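Local structure of alpha-L-rhamnosidase (Aspergillus terreus, 6GSZ) at residues A[115-121]-A[289-294]; A[127-131]-A[203-207]; A[831-835]-A[858-862]; A[774-778]-A[812-816]; A[654-660]-A[680-685]. The protein probably hydrolyses terminal non-reducing alpha-L-rhamnose residues in alpha-L-rhamnosides and binds calcium ions. All coordinates share one frame; numbering follows the deposited sequence.

Interaction 1. Residues A[115-121]-A[289-294]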
# COMPACT_ATOMS: atom_id res chain seq x y z
N VAL A 115 -23.31 -9.86 -18.87
CA VAL A 115 -24.07 -9.13 -17.86
C VAL A 115 -23.74 -9.69 -16.47
O VAL A 115 -23.20 -10.80 -16.31
CB VAL A 115 -25.59 -9.19 -18.11
CG1 VAL A 115 -25.94 -8.58 -19.46
CG2 VAL A 115 -26.14 -10.60 -17.97
N VAL A 116 -24.02 -8.88 -15.45
CA VAL A 116 -23.85 -9.36 -14.09
C VAL A 116 -24.94 -10.39 -13.81
O VAL A 116 -26.12 -10.08 -14.02
CB VAL A 116 -23.89 -8.22 -13.06
CG1 VAL A 116 -23.80 -8.75 -11.64
CG2 VAL A 116 -22.82 -7.18 -13.32
N ILE A 117 -24.53 -11.56 -13.30
CA ILE A 117 -25.50 -12.57 -12.94
C ILE A 117 -25.43 -12.86 -11.45
O ILE A 117 -24.41 -12.71 -10.79
CB ILE A 117 -25.32 -13.84 -13.76
CG1 ILE A 117 -23.96 -14.49 -13.52
CG2 ILE A 117 -25.61 -13.54 -15.23
CD1 ILE A 117 -23.81 -15.83 -14.21
N ALA A 118 -26.57 -13.39 -10.97
CA ALA A 118 -26.77 -13.82 -9.64
C ALA A 118 -27.52 -15.15 -9.65
O ALA A 118 -28.23 -15.48 -10.60
CB ALA A 118 -27.55 -12.79 -8.86
N SER A 119 -27.40 -15.87 -8.53
CA SER A 119 -28.16 -17.11 -8.34
C SER A 119 -29.66 -16.89 -8.19
O SER A 119 -30.11 -15.92 -7.60
CB SER A 119 -27.63 -17.85 -7.12
OG SER A 119 -28.29 -19.07 -6.93
N ASP A 120 -30.42 -17.88 -8.67
CA ASP A 120 -31.83 -17.97 -8.33
C ASP A 120 -32.05 -18.30 -6.86
O ASP A 120 -33.18 -18.20 -6.38
CB ASP A 120 -32.52 -18.98 -9.24
CG ASP A 120 -32.98 -18.42 -10.59
OD1 ASP A 120 -32.86 -17.19 -10.83
OD2 ASP A 120 -33.52 -19.21 -11.39
N ARG A 121 -31.02 -18.73 -6.14
CA ARG A 121 -31.16 -18.87 -4.68
C ARG A 121 -31.41 -17.50 -4.07
O ARG A 121 -30.70 -16.57 -4.39
CB ARG A 121 -29.89 -19.46 -4.09
CG ARG A 121 -29.92 -19.74 -2.60
CD ARG A 121 -28.57 -20.27 -2.16
NE ARG A 121 -28.45 -20.65 -0.77
CZ ARG A 121 -27.96 -19.89 0.20
NH1 ARG A 121 -27.62 -18.63 -0.03
NH2 ARG A 121 -27.84 -20.42 1.41
N LEU A 289 -29.28 -24.63 -9.47
CA LEU A 289 -30.30 -23.65 -9.75
C LEU A 289 -29.94 -22.85 -10.99
O LEU A 289 -28.78 -22.83 -11.43
CB LEU A 289 -30.43 -22.72 -8.54
CG LEU A 289 -30.74 -23.41 -7.22
CD1 LEU A 289 -30.84 -22.40 -6.11
CD2 LEU A 289 -32.00 -24.24 -7.31
N GLY A 290 -30.92 -22.05 -11.45
CA GLY A 290 -30.64 -21.09 -12.49
C GLY A 290 -29.93 -19.85 -11.98
O GLY A 290 -29.54 -19.74 -10.80
N THR A 291 -29.82 -18.92 -12.92
CA THR A 291 -29.20 -17.61 -12.71
C THR A 291 -30.06 -16.56 -13.41
O THR A 291 -30.88 -16.88 -14.28
CB THR A 291 -27.74 -17.55 -13.19
OG1 THR A 291 -27.68 -17.84 -14.60
CG2 THR A 291 -26.81 -18.47 -12.43
N HIS A 292 -29.86 -15.29 -13.01
CA HIS A 292 -30.60 -14.15 -13.59
C HIS A 292 -29.67 -12.94 -13.64
O HIS A 292 -28.65 -12.96 -12.96
CB HIS A 292 -31.90 -13.90 -12.80
CG HIS A 292 -31.69 -13.59 -11.37
ND1 HIS A 292 -31.83 -14.53 -10.38
CD2 HIS A 292 -31.37 -12.42 -10.74
CE1 HIS A 292 -31.59 -13.97 -9.21
NE2 HIS A 292 -31.31 -12.68 -9.40
N GLU A 293 -30.07 -11.90 -14.39
CA GLU A 293 -29.27 -10.71 -14.56
C GLU A 293 -29.51 -9.72 -13.41
O GLU A 293 -30.67 -9.60 -12.93
CB GLU A 293 -29.55 -10.06 -15.92
CG GLU A 293 -28.60 -8.92 -16.24
CD GLU A 293 -29.01 -7.99 -17.36
OE1 GLU A 293 -29.99 -8.29 -18.01
OE2 GLU A 293 -28.33 -6.95 -17.54
N LEU A 294 -28.47 -9.01 -13.00
CA LEU A 294 -28.54 -7.89 -12.04
C LEU A 294 -28.22 -6.60 -12.81
O LEU A 294 -27.19 -6.54 -13.47
CB LEU A 294 -27.46 -8.08 -10.98
CG LEU A 294 -27.69 -9.20 -10.00
CD1 LEU A 294 -26.73 -9.07 -8.81
CD2 LEU A 294 -29.12 -9.21 -9.53
O HOH W 1 -25.78 -6.51 -15.81
O HOH W 2 -33.64 -21.88 -10.65
O HOH W 3 -33.71 -18.63 -13.95
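Strands 116-119 and 291-294 run antiparallel with axes 136° apart, and their central pair, Ala118 with His292, is joined both ways, Ala118 N to His292 O and His292 N to Ala118 O each measuring 2.9 Å. One step further, Asp120 N donates to Gly290 O. The pair illustrates how a side chain can extend a short ladder. With CG between its own backbone N and carbonyl carbon (chi1 60°), His292 lays one ring face over Ala118 O, while ND1 donates a nearly straight bond of 2.9 Å to Asp120 OD1, in the ring plane. Carboxylate and imidazole are almost coplanar, 19° apart. Two waters donate to Asp120 OD2, and one of them also accepts from Gly290 N. On the same side of the ribbon, Leu294 CG rests on Ala118 CB at 3.8 Å; at the other end Val115 CG2 presses across the Glu293 chain, 3.4 Å from its CG. The ribbon lies against two larger sheets: Ile117 and Thr291 lean on Phe134 of strand 132-140, Val116 touches Leu230 of strand 228-237, and Ser119 OG is hydrogen-bonded to Ser253 OG in strand 252-254.

Interaction 2. Residues A[127-131]-A[203-207]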
# COMPACT_ATOMS: atom_id res chain seq x y z
N ALA A 127 -28.05 -10.86 7.18
CA ALA A 127 -27.09 -11.94 7.52
C ALA A 127 -25.98 -12.03 6.48
O ALA A 127 -26.15 -11.59 5.34
CB ALA A 127 -27.79 -13.28 7.70
N THR A 128 -24.89 -12.70 6.86
CA THR A 128 -23.79 -12.91 5.96
C THR A 128 -24.23 -13.75 4.76
O THR A 128 -25.15 -14.57 4.84
CB THR A 128 -22.60 -13.52 6.70
OG1 THR A 128 -21.45 -13.47 5.88
CG2 THR A 128 -22.78 -14.95 7.13
N HIS A 129 -23.56 -13.58 3.64
CA HIS A 129 -23.89 -14.25 2.40
C HIS A 129 -23.01 -15.47 2.19
O HIS A 129 -21.78 -15.39 2.04
CB HIS A 129 -23.76 -13.30 1.21
CG HIS A 129 -24.66 -12.12 1.32
ND1 HIS A 129 -26.03 -12.27 1.39
CD2 HIS A 129 -24.42 -10.82 1.49
CE1 HIS A 129 -26.60 -11.09 1.52
NE2 HIS A 129 -25.61 -10.16 1.55
N ARG A 130 -23.64 -16.62 2.11
CA ARG A 130 -22.94 -17.85 1.77
C ARG A 130 -22.42 -17.74 0.33
O ARG A 130 -23.16 -17.32 -0.56
CB ARG A 130 -23.89 -19.03 1.90
CG ARG A 130 -23.17 -20.34 1.62
CD ARG A 130 -23.98 -21.49 2.14
NE ARG A 130 -23.32 -22.77 1.84
CZ ARG A 130 -23.94 -23.94 2.02
NH1 ARG A 130 -25.14 -23.96 2.59
NH2 ARG A 130 -23.33 -25.06 1.63
N PRO A 131 -21.14 -18.07 0.04
CA PRO A 131 -20.64 -17.96 -1.32
C PRO A 131 -21.45 -18.79 -2.31
O PRO A 131 -22.02 -19.86 -1.94
CB PRO A 131 -19.20 -18.45 -1.19
CG PRO A 131 -18.84 -18.01 0.20
CD PRO A 131 -20.06 -18.39 1.00
N THR A 203 -16.40 -19.12 -7.98
CA THR A 203 -16.98 -18.94 -6.68
C THR A 203 -16.95 -17.47 -6.32
O THR A 203 -15.88 -16.83 -6.49
CB THR A 203 -16.27 -19.75 -5.60
OG1 THR A 203 -16.21 -21.13 -5.97
CG2 THR A 203 -16.97 -19.60 -4.26
N VAL A 204 -18.06 -16.92 -5.86
CA VAL A 204 -18.19 -15.54 -5.45
C VAL A 204 -18.53 -15.47 -3.97
O VAL A 204 -19.46 -16.11 -3.54
CB VAL A 204 -19.21 -14.75 -6.28
CG1 VAL A 204 -19.40 -13.31 -5.78
CG2 VAL A 204 -18.82 -14.76 -7.74
N GLY A 205 -17.77 -14.67 -3.23
CA GLY A 205 -17.98 -14.34 -1.83
C GLY A 205 -18.30 -12.87 -1.63
O GLY A 205 -18.20 -12.09 -2.57
N GLU A 206 -18.71 -12.50 -0.40
CA GLU A 206 -19.29 -11.16 -0.19
C GLU A 206 -18.20 -10.06 -0.20
O GLU A 206 -18.50 -8.94 -0.59
CB GLU A 206 -20.12 -11.14 1.09
CG GLU A 206 -19.32 -11.34 2.35
CD GLU A 206 -20.10 -11.38 3.63
OE1 GLU A 206 -21.34 -11.63 3.57
OE2 GLU A 206 -19.45 -11.23 4.73
N GLY A 207 -17.02 -10.34 0.34
CA GLY A 207 -16.00 -9.32 0.46
C GLY A 207 -16.50 -8.06 1.13
O GLY A 207 -17.19 -8.07 2.15
O HOH W 4 -19.02 -14.72 1.48
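The carboxylate of Glu206 and the imidazole of His129 stand almost perpendicular, their planes 81° apart, with Glu206 OE1 lying obliquely to the ring; over the centre of one ring face sits the carbonyl oxygen of Ala127. The setting is an antiparallel beta-sheet of the N-terminal rhamnosidase region, at the place where a loop enters strand 132-140 beside the end of strand 196-205. Here one buried glutamate gathers a backbone N-H and a hydroxyl from the loop. Glu206 OE1 accepts two bonds from one face of its carboxylate plane: His129 N arrives on the syn side at 3.0 Å, tilted 30° out of that plane but with an almost straight N-H, and the Thr128 hydroxyl OG1, also 3.0 Å from Glu206 OE1, comes from higher above it. The hydroxyl can do so because OG1 is anti to the Thr128 backbone N (chi1 -168°). The ring of His129 is fixed independently, ND1 by Glu124 and NE2 by Asn221, a neighbour of a glycan attached to the protein. Further along, Pro131 slides beside the strand, its CA 3.1 Å from Val204 O and its CB 4.0 Å from the methyl CG2 of Thr203. Between the acid and the proline a single water completes the join, accepting from Glu206 N and donating to His129 O, with its oxygen 2.9 Å from each atom.

Interaction 3. Residues A[831-835]-A[858-862]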
# COMPACT_ATOMS: atom_id res chain seq x y z
N HIS A 831 34.03 6.39 6.05
CA HIS A 831 34.19 5.74 4.75
C HIS A 831 32.80 5.56 4.15
O HIS A 831 31.90 5.07 4.85
CB HIS A 831 34.85 4.37 4.93
CG HIS A 831 36.06 4.43 5.79
ND1 HIS A 831 37.32 4.81 5.34
CD2 HIS A 831 36.19 4.18 7.11
CE1 HIS A 831 38.17 4.75 6.35
NE2 HIS A 831 37.50 4.40 7.46
N LEU A 832 32.66 5.91 2.87
CA LEU A 832 31.37 5.80 2.18
C LEU A 832 31.57 5.26 0.77
O LEU A 832 32.38 5.78 -0.01
CB LEU A 832 30.73 7.20 2.13
CG LEU A 832 29.51 7.36 1.23
CD1 LEU A 832 28.32 6.58 1.77
CD2 LEU A 832 29.09 8.82 1.06
N VAL A 833 30.75 4.27 0.41
CA VAL A 833 30.59 3.84 -0.95
C VAL A 833 29.18 4.21 -1.39
O VAL A 833 28.20 3.75 -0.77
CB VAL A 833 30.82 2.32 -1.08
CG1 VAL A 833 30.59 1.83 -2.51
CG2 VAL A 833 32.23 1.96 -0.62
N ALA A 834 29.07 5.03 -2.44
CA ALA A 834 27.81 5.54 -2.93
C ALA A 834 27.64 5.07 -4.37
O ALA A 834 28.52 5.26 -5.19
CB ALA A 834 27.78 7.04 -2.87
N GLU A 835 26.52 4.40 -4.64
CA GLU A 835 26.16 3.95 -5.97
C GLU A 835 25.09 4.87 -6.53
O GLU A 835 24.08 5.11 -5.85
CB GLU A 835 25.61 2.54 -5.84
CG GLU A 835 25.21 1.87 -7.11
CD GLU A 835 24.63 0.47 -6.86
OE1 GLU A 835 24.34 0.11 -5.64
OE2 GLU A 835 24.47 -0.26 -7.86
N SER A 858 26.79 8.99 -12.65
CA SER A 858 26.54 7.58 -12.34
C SER A 858 27.85 6.85 -12.01
O SER A 858 28.97 7.28 -12.39
CB SER A 858 25.84 6.87 -13.48
OG SER A 858 26.68 6.73 -14.64
N GLY A 859 27.71 5.74 -11.28
CA GLY A 859 28.80 4.83 -10.99
C GLY A 859 28.91 4.57 -9.51
O GLY A 859 28.00 4.88 -8.75
N VAL A 860 30.03 3.96 -9.12
CA VAL A 860 30.29 3.62 -7.74
C VAL A 860 31.41 4.54 -7.28
O VAL A 860 32.50 4.55 -7.87
CB VAL A 860 30.67 2.14 -7.56
CG1 VAL A 860 31.00 1.81 -6.11
CG2 VAL A 860 29.57 1.22 -8.08
N HIS A 861 31.10 5.37 -6.28
CA HIS A 861 31.99 6.37 -5.77
C HIS A 861 32.41 6.03 -4.34
O HIS A 861 31.56 5.74 -3.52
CB HIS A 861 31.34 7.76 -5.82
CG HIS A 861 30.82 8.13 -7.17
ND1 HIS A 861 31.62 8.69 -8.15
CD2 HIS A 861 29.59 7.98 -7.70
CE1 HIS A 861 30.89 8.89 -9.23
NE2 HIS A 861 29.64 8.46 -8.98
N GLU A 862 33.69 6.11 -4.04
CA GLU A 862 34.23 5.79 -2.72
C GLU A 862 34.82 7.07 -2.12
O GLU A 862 35.61 7.77 -2.82
CB GLU A 862 35.30 4.71 -2.84
CG GLU A 862 35.64 4.06 -1.54
CD GLU A 862 36.45 2.80 -1.73
OE1 GLU A 862 35.93 1.86 -2.37
OE2 GLU A 862 37.54 2.78 -1.21
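In the five-stranded antiparallel sheet that the C-terminal region builds together with strand 430-434, Ala834 and His861 form a hydrogen-bonded pair between the outermost strand, 859-868, and strand 828-836. Ala834 N meets His861 O, and His861 N meets Ala834 O, each at 2.8 Å and nearly straight. On both sides of this pair the non-hydrogen-bonded pairs Val833–Glu862 and Glu835–Val860 bring CA atoms within 4.5 Å of one another, and CA-H groups add weak contacts, as from Val833 CA to His861 O at 3.3 Å. The valines meet diagonally on one face of the sheet: in each, CG1 is anti to the backbone N (chi1 178° in both), and the two CG1 methyls of Val833 and Val860 touch at 3.6 Å. On the other face, the imidazole of His861 turns an edge toward Ala834 O, with its CD2 3.9 Å from that oxygen. His861 NE2 bonds to Gly857 O, Glu862 OE2 to His864, and Glu835 OE1 to Ser813. The chemistry therefore implies an edge strand joined mainly through its backbone, with modest apolar contact round Val833, while the polar groups bond within their own part of the chain or, for Glu835, to the next strand inward.

Interaction 4. Residues A[774-778]-A[812-816]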
# COMPACT_ATOMS: atom_id res chain seq x y z
N VAL A 774 18.49 10.03 6.48
CA VAL A 774 19.49 10.65 7.33
C VAL A 774 20.56 9.62 7.73
O VAL A 774 21.75 9.85 7.50
CB VAL A 774 18.85 11.35 8.55
CG1 VAL A 774 19.92 11.95 9.42
CG2 VAL A 774 17.88 12.43 8.11
N ILE A 775 20.17 8.48 8.28
CA ILE A 775 21.17 7.41 8.55
C ILE A 775 21.73 6.91 7.21
O ILE A 775 22.95 6.80 7.03
CB ILE A 775 20.61 6.24 9.38
CG1 ILE A 775 20.00 6.72 10.70
CG2 ILE A 775 21.71 5.20 9.61
CD1 ILE A 775 19.46 5.59 11.56
N GLY A 776 20.83 6.64 6.26
CA GLY A 776 21.22 6.16 4.93
C GLY A 776 21.60 7.27 3.98
O GLY A 776 22.18 7.00 2.93
N GLY A 777 21.20 8.50 4.31
CA GLY A 777 21.57 9.66 3.54
C GLY A 777 20.77 9.93 2.28
O GLY A 777 21.03 10.94 1.64
N LEU A 778 19.83 9.07 1.87
CA LEU A 778 19.29 9.14 0.51
C LEU A 778 17.95 9.89 0.48
O LEU A 778 16.99 9.50 1.16
CB LEU A 778 19.06 7.72 0.01
CG LEU A 778 20.31 6.92 -0.33
CD1 LEU A 778 19.95 5.47 -0.55
CD2 LEU A 778 20.95 7.49 -1.56
N ALA A 812 20.27 2.98 -6.44
CA ALA A 812 21.08 3.90 -5.66
C ALA A 812 21.39 3.25 -4.32
O ALA A 812 20.57 2.51 -3.79
CB ALA A 812 20.37 5.21 -5.43
N SER A 813 22.57 3.50 -3.75
CA SER A 813 22.84 2.89 -2.45
C SER A 813 23.91 3.68 -1.72
O SER A 813 24.76 4.34 -2.36
CB SER A 813 23.26 1.44 -2.55
OG SER A 813 24.52 1.28 -3.18
N THR A 814 23.91 3.52 -0.40
CA THR A 814 25.01 3.96 0.44
C THR A 814 25.43 2.79 1.34
O THR A 814 24.62 2.03 1.85
CB THR A 814 24.64 5.18 1.29
OG1 THR A 814 23.51 4.83 2.11
CG2 THR A 814 24.30 6.36 0.42
N LYS A 815 26.73 2.66 1.53
CA LYS A 815 27.31 1.80 2.54
C LYS A 815 28.41 2.63 3.20
O LYS A 815 29.33 3.06 2.53
CB LYS A 815 27.91 0.52 1.94
CG LYS A 815 28.54 -0.44 2.95
CD LYS A 815 29.26 -1.64 2.31
CE LYS A 815 30.35 -1.22 1.33
NZ LYS A 815 31.05 -2.38 0.73
N TRP A 816 28.25 2.89 4.49
CA TRP A 816 29.26 3.67 5.21
C TRP A 816 29.67 2.96 6.49
O TRP A 816 28.95 2.13 7.03
CB TRP A 816 28.81 5.10 5.49
CG TRP A 816 27.58 5.25 6.33
CD1 TRP A 816 26.29 5.36 5.90
CD2 TRP A 816 27.54 5.31 7.77
NE1 TRP A 816 25.45 5.50 6.97
CE2 TRP A 816 26.18 5.47 8.14
CE3 TRP A 816 28.50 5.28 8.78
CZ2 TRP A 816 25.78 5.63 9.46
CZ3 TRP A 816 28.10 5.41 10.10
CH2 TRP A 816 26.75 5.57 10.43
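Trp816 and Thr814 each donate a side-chain hydrogen bond to successive backbone carbonyls, those of Ile775 and Gly776, at the C-terminal end of helix 768-775. Two strand side chains thus hold a helix end, here at the junction between the (alpha/alpha)6-barrel domain of the six-hairpin glycosidases and the C-terminal beta domain. Indole NE1 lies 2.8 Å from Ile775 O, with the N-H somewhat bent (147°) and the oxygen at the ring edge, tilted a little from its plane. The hydroxyl OG1 of Thr814 lies 2.7 Å from Gly776 O, in the carbonyl plane and on a lone pair. Both donors are buried, and they would offset the partial negative charge of the helix end.

In the next shell, chi1 of 61° swings Trp816 back toward the helix, where its CZ2 also meets the methyl CG2 of Ile775 at 4.1 Å. Gly777, with a positive phi of 81°, turns the chain out of the helix and directs Leu778 toward the strand. Farther out, Ala801, Val792 and Pro794 flank the indole, Ile775 is backed by Tyr716 and Leu719 of helix 712-719, and Leu778 rests on Ile788 and Ile790 of strand 787-790. Beside the hydroxyl bond, Leu778 and Thr814 lie alongside one another, pointing opposite ways, with Leu778 CD2 4.1 Å from Thr814 CG2.

Interaction 5. Residues A[654-660]-A[680-685]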
# COMPACT_ATOMS: atom_id res chain seq x y z
N GLU A 654 4.29 24.56 24.42
CA GLU A 654 5.70 24.19 24.25
C GLU A 654 5.86 22.68 24.46
O GLU A 654 6.33 22.21 25.47
CB GLU A 654 6.56 25.01 25.20
CG GLU A 654 6.71 26.48 24.81
CD GLU A 654 7.89 26.78 23.89
OE1 GLU A 654 8.98 26.29 24.18
OE2 GLU A 654 7.67 27.46 22.82
N THR A 655 5.42 21.95 23.44
CA THR A 655 5.40 20.50 23.38
C THR A 655 6.18 20.06 22.14
O THR A 655 6.53 20.88 21.28
CB THR A 655 3.96 20.00 23.26
OG1 THR A 655 3.38 20.53 22.05
CG2 THR A 655 3.12 20.39 24.46
N GLN A 656 6.50 18.78 22.08
CA GLN A 656 7.23 18.28 20.94
C GLN A 656 6.49 18.63 19.65
O GLN A 656 7.11 19.11 18.70
CB GLN A 656 7.53 16.79 21.09
CG GLN A 656 8.54 16.50 22.18
CD GLN A 656 8.93 15.05 22.24
OE1 GLN A 656 8.88 14.32 21.24
NE2 GLN A 656 9.30 14.62 23.45
N THR A 657 5.18 18.33 19.57
CA THR A 657 4.44 18.65 18.35
C THR A 657 4.26 20.16 18.16
O THR A 657 4.36 20.67 17.03
CB THR A 657 3.08 17.93 18.34
OG1 THR A 657 3.37 16.54 18.30
CG2 THR A 657 2.20 18.33 17.19
N GLY A 658 3.97 20.87 19.25
CA GLY A 658 3.73 22.30 19.18
C GLY A 658 4.92 23.12 18.67
O GLY A 658 4.70 24.14 17.99
N LEU A 659 6.13 22.63 18.94
CA LEU A 659 7.34 23.22 18.40
C LEU A 659 7.68 22.63 17.03
O LEU A 659 8.12 23.32 16.13
CB LEU A 659 8.48 23.02 19.38
CG LEU A 659 8.43 23.95 20.59
CD1 LEU A 659 9.16 23.32 21.75
CD2 LEU A 659 8.99 25.31 20.25
N ALA A 660 7.58 21.30 16.87
CA ALA A 660 8.07 20.67 15.63
C ALA A 660 7.31 21.20 14.41
O ALA A 660 7.89 21.44 13.34
CB ALA A 660 7.98 19.17 15.71
N ARG A 680 14.89 25.02 22.21
CA ARG A 680 13.91 24.69 23.24
C ARG A 680 13.31 23.30 23.01
O ARG A 680 13.07 22.58 23.98
CB ARG A 680 12.78 25.72 23.30
CG ARG A 680 13.25 27.08 23.75
CD ARG A 680 12.12 27.95 24.27
NE ARG A 680 11.01 28.09 23.35
CZ ARG A 680 10.96 28.86 22.28
NH1 ARG A 680 11.97 29.68 22.00
NH2 ARG A 680 9.90 28.78 21.48
N LEU A 681 13.11 22.93 21.74
CA LEU A 681 12.61 21.58 21.41
C LEU A 681 13.58 20.52 21.95
O LEU A 681 13.19 19.52 22.62
CB LEU A 681 12.37 21.44 19.90
CG LEU A 681 11.96 20.04 19.45
CD1 LEU A 681 10.71 19.49 20.17
CD2 LEU A 681 11.71 20.04 17.92
N VAL A 682 14.87 20.71 21.68
CA VAL A 682 15.91 19.76 22.13
C VAL A 682 15.90 19.68 23.67
O VAL A 682 16.04 18.58 24.22
CB VAL A 682 17.30 20.14 21.60
CG1 VAL A 682 18.40 19.33 22.27
CG2 VAL A 682 17.37 19.98 20.09
N ASN A 683 15.73 20.83 24.34
CA ASN A 683 15.72 20.87 25.79
C ASN A 683 14.52 20.09 26.35
O ASN A 683 14.71 19.32 27.31
CB ASN A 683 15.72 22.31 26.31
CG ASN A 683 15.83 22.38 27.82
OD1 ASN A 683 16.81 21.91 28.37
ND2 ASN A 683 14.82 22.92 28.47
N ILE A 684 13.32 20.28 25.76
CA ILE A 684 12.10 19.55 26.19
C ILE A 684 12.31 18.04 26.02
O ILE A 684 11.92 17.27 26.90
CB ILE A 684 10.86 20.05 25.41
CG1 ILE A 684 10.39 21.40 25.94
CG2 ILE A 684 9.75 19.00 25.43
CD1 ILE A 684 9.72 22.28 24.89
N ILE A 685 12.91 17.64 24.89
CA ILE A 685 13.19 16.23 24.62
C ILE A 685 14.16 15.67 25.67
O ILE A 685 13.95 14.59 26.20
CB ILE A 685 13.70 16.07 23.18
CG1 ILE A 685 12.57 16.36 22.18
CG2 ILE A 685 14.35 14.72 22.97
CD1 ILE A 685 13.05 16.58 20.74
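Leu659 drives its CD1 methyl into the dip between Leu681 and Ile684, meeting Ile684 CD1 at 3.4 Å, a close methyl-methyl approach, and Leu681 CA at 3.9 Å. Leu681 sends CD1 back over the start of the opposite helix, 3.8 Å from Gln656 CA, while its CD2 leans toward Ala660; Ile684 brings CD1 against the carbonyl oxygen of Glu654. Ile685 packs against Gln656, its CG1 lying 3.9 Å from Gln656 CD and the two side chains nearly perpendicular. That amide is held by Gly693 N and Lys691 O, so it offers Ile685 a fixed wall.

Helices 656-664 and 671-687 are consecutive antiparallel helices in the six-hairpin glycosidase domain, whose core is an (alpha/alpha)6 barrel; the segments meet at 164°, with axes 9.9 Å apart. Helix 699-708 covers another side, with Leu706 against Leu681 and Ile685.

Beyond the apolar relief comes a salt bridge. Arg680, bent at chi3 (-53°), presents its guanidinium side-on to Glu654: NE donates to OE1 of Glu654 at 2.8 Å in the guanidinium plane, and NH2 to OE2 of Glu654 at 2.9 Å. The two flat groups are twisted by 39°. Second partners hold both ends, Gly649 O for Arg680 NH2 and Met651 N for Glu654 OE2, close to the N-glycosylated Asn648. Leu659 CD2 lies obliquely to the guanidinium, and at the N-cap of its helix Thr655 OG1 accepts from Gly658 N at 2.9 Å.

From the N terminus, interaction 1 closes a long loop by pairing residues 115-121 with 289-294. Interaction 2 is nested inside it, fastening the entry to strand 132-140 beside strand 196-205; the two touch through Arg121 and Arg130. The remaining contacts follow in series on the opposite side of the chain's centre from these two. Interaction 5 closes a short helical hairpin in the barrel domain, interaction 4 joins the end of helix 768-775 to strand 810-819, and interaction 3 adds that sheet's outermost strand. Interactions 4 and 3 are continuous, since strands 810-819 and 828-836 are sheet neighbours, whereas interaction 5 stands apart, its nearest atoms about 14 Å from interaction 4.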